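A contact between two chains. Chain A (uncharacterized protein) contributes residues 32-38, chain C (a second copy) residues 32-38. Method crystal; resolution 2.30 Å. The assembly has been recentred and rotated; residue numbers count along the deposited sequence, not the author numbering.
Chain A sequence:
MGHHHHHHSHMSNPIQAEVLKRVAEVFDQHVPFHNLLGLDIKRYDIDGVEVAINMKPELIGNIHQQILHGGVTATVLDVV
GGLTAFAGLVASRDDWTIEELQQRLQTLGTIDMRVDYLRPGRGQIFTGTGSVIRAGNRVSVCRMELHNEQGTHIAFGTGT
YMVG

Chain A, residues 32-38: PFHNLLG
Chain C, residues 32-38: PFHNLLG

Two copies of a short helix can meet without any polar bond between them, provided that the bumps of one side chain set find hollows in the other. The contact between residues 32-37 of chain A and the same residues of chain C is a compact example. The helix axes pass 11.9 Å apart at their closest, and their N-to-C directions differ by 139°, so the two run in broadly opposing senses but well short of antiparallel. The backbones stay apart: the nearest CA atoms, those of Leu A36 and Leu C36, are 8.2 Å from one another, and side chains fill the space between.

Each segment is a little over one and a half turns of helix, with phi from about -45° to -90° and psi from -25° to -50°. Bonds from N of residue 36 to O of residue 32, 3.0 Å for Leu A36 to Pro A32 and 3.1 Å for Leu C36 to Pro C32, fix the first turn. Gly A38 and Gly C38 are the first residues past the helices, and their phi/psi of 96°/26° and 92°/21° would jam a CB against the carbonyl O of the residue before. Even so, Gly A38 N hydrogen-bonds His A34 O at 2.7 Å, and Gly C38 N bonds His C34 O at 2.7 Å.

The central bumps are Leu A36 and Leu C36. In both chains the CA-to-CB bond points toward the partner and the rotamer is t,p, bringing Leu A36 CD1 to 3.5 Å from Leu C36 CD1, the closest approach in the contact. The other methyl of each leucine leans on its neighbour across the interface, with Leu A36 CD2 4.2 Å from Leu C37 CD1 and Leu A37 CD1 4.3 Å from Leu C36 CD2.

Phe A33 and Leu A37, and likewise Phe C33 and Leu C37, are one turn apart, start sideways and bring their ends inward. The phenylalanines have chi1 t, near -167°, and chi2 near 55°; the leucines have chi1 near -89° and chi2 near 53°. Leu C37 CD1 lies at the edge of the Phe A33 ring, 3.8 Å from Phe A33 CE1, and Leu A37 CD1 lies likewise beside Phe C33, 4.0 Å from Phe C33 CE1. Leu C37 CD1 thus sits in a hollow bordered by Phe A33 and Leu A36, and Leu A37 CD1 in one bordered by Phe C33 and Leu C36. The rings meet obliquely, Phe A33 CZ to Phe C33 CZ at 4.3 Å, while Leu A37 CD1 and Leu C37 CD1 approach to 4.5 Å.

The lesson is one of near-symmetric packing: six apolar residues account for essentially all of the 234 Å² buried between the stretches, both sides summed, with no hydrogen bond crossing between them.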

# COMPACT_ATOMS: atom_id res chain seq x y z
N PRO A 32 10.86 -24.58 5.83
CA PRO A 32 11.07 -24.47 7.27
C PRO A 32 10.13 -23.54 8.03
O PRO A 32 9.59 -23.91 9.07
CB PRO A 32 12.54 -24.04 7.37
CG PRO A 32 13.16 -24.79 6.24
CD PRO A 32 12.14 -24.60 5.11
N PHE A 33 9.92 -22.32 7.53
CA PHE A 33 9.04 -21.40 8.25
C PHE A 33 7.58 -21.84 8.27
O PHE A 33 6.86 -21.50 9.19
CB PHE A 33 9.14 -19.98 7.68
CG PHE A 33 8.52 -18.92 8.57
CD1 PHE A 33 8.89 -18.83 9.92
CD2 PHE A 33 7.57 -18.03 8.08
CE1 PHE A 33 8.32 -17.86 10.76
CE2 PHE A 33 6.99 -17.06 8.91
CZ PHE A 33 7.37 -16.98 10.25
N HIS A 34 7.14 -22.57 7.25
CA HIS A 34 5.75 -23.05 7.21
C HIS A 34 5.61 -24.19 8.20
O HIS A 34 4.55 -24.36 8.81
CB HIS A 34 5.37 -23.54 5.80
CG HIS A 34 5.40 -22.47 4.76
ND1 HIS A 34 5.22 -22.73 3.41
CD2 HIS A 34 5.62 -21.13 4.86
CE1 HIS A 34 5.34 -21.61 2.73
NE2 HIS A 34 5.58 -20.62 3.58
N ASN A 35 6.67 -24.97 8.35
CA ASN A 35 6.66 -26.09 9.28
C ASN A 35 6.73 -25.58 10.72
O ASN A 35 6.26 -26.24 11.64
CB ASN A 35 7.81 -27.05 8.97
CG ASN A 35 7.63 -27.75 7.63
OD1 ASN A 35 6.53 -28.14 7.26
ND2 ASN A 35 8.73 -27.94 6.89
N LEU A 36 7.31 -24.41 10.92
CA LEU A 36 7.41 -23.84 12.26
C LEU A 36 6.04 -23.31 12.69
O LEU A 36 5.66 -23.41 13.85
CB LEU A 36 8.43 -22.70 12.29
CG LEU A 36 8.59 -22.00 13.65
CD1 LEU A 36 9.35 -22.90 14.63
CD2 LEU A 36 9.35 -20.70 13.44
N LEU A 37 5.31 -22.72 11.74
CA LEU A 37 3.99 -22.17 12.03
C LEU A 37 2.88 -23.20 11.92
O LEU A 37 1.88 -23.12 12.64
CB LEU A 37 3.69 -20.99 11.10
CG LEU A 37 4.14 -19.59 11.55
CD1 LEU A 37 5.62 -19.60 11.85
CD2 LEU A 37 3.82 -18.56 10.46
N GLY A 38 3.05 -24.16 11.01
CA GLY A 38 2.04 -25.19 10.80
C GLY A 38 1.15 -24.81 9.62
O GLY A 38 -0.01 -25.22 9.54
N PRO C 32 3.80 -14.70 22.74
CA PRO C 32 4.13 -16.05 22.26
C PRO C 32 4.78 -16.12 20.88
O PRO C 32 5.80 -16.78 20.70
CB PRO C 32 2.78 -16.76 22.30
CG PRO C 32 2.10 -16.12 23.46
CD PRO C 32 2.43 -14.66 23.27
N PHE C 33 4.20 -15.44 19.89
CA PHE C 33 4.76 -15.50 18.55
C PHE C 33 6.18 -14.94 18.48
O PHE C 33 6.98 -15.38 17.66
CB PHE C 33 3.86 -14.77 17.55
CG PHE C 33 4.22 -15.02 16.11
CD1 PHE C 33 4.26 -16.32 15.60
CD2 PHE C 33 4.50 -13.96 15.25
CE1 PHE C 33 4.56 -16.56 14.25
CE2 PHE C 33 4.80 -14.18 13.90
CZ PHE C 33 4.83 -15.48 13.40
N HIS C 34 6.48 -13.97 19.34
CA HIS C 34 7.82 -13.39 19.35
C HIS C 34 8.84 -14.41 19.85
O HIS C 34 9.97 -14.46 19.36
CB HIS C 34 7.87 -12.13 20.24
CG HIS C 34 7.10 -10.97 19.69
ND1 HIS C 34 7.06 -9.74 20.32
CD2 HIS C 34 6.32 -10.87 18.59
CE1 HIS C 34 6.28 -8.93 19.62
NE2 HIS C 34 5.82 -9.59 18.57
N ASN C 35 8.43 -15.22 20.83
CA ASN C 35 9.31 -16.26 21.36
C ASN C 35 9.52 -17.38 20.35
O ASN C 35 10.60 -17.97 20.29
CB ASN C 35 8.74 -16.85 22.65
CG ASN C 35 9.48 -18.10 23.09
OD1 ASN C 35 9.21 -19.20 22.58
ND2 ASN C 35 10.42 -17.95 24.01
N LEU C 36 8.49 -17.69 19.57
CA LEU C 36 8.61 -18.74 18.57
C LEU C 36 9.63 -18.34 17.50
O LEU C 36 10.40 -19.17 17.02
CB LEU C 36 7.25 -19.02 17.92
CG LEU C 36 7.20 -20.01 16.75
CD1 LEU C 36 7.59 -21.41 17.24
CD2 LEU C 36 5.79 -20.04 16.14
N LEU C 37 9.65 -17.06 17.14
CA LEU C 37 10.57 -16.55 16.12
C LEU C 37 11.92 -16.09 16.67
O LEU C 37 12.91 -16.10 15.96
CB LEU C 37 9.91 -15.39 15.35
CG LEU C 37 9.09 -15.74 14.09
CD1 LEU C 37 8.06 -16.81 14.39
CD2 LEU C 37 8.41 -14.48 13.58
N GLY C 38 11.95 -15.71 17.94
CA GLY C 38 13.20 -15.25 18.52
C GLY C 38 13.33 -13.74 18.37
O GLY C 38 14.43 -13.19 18.43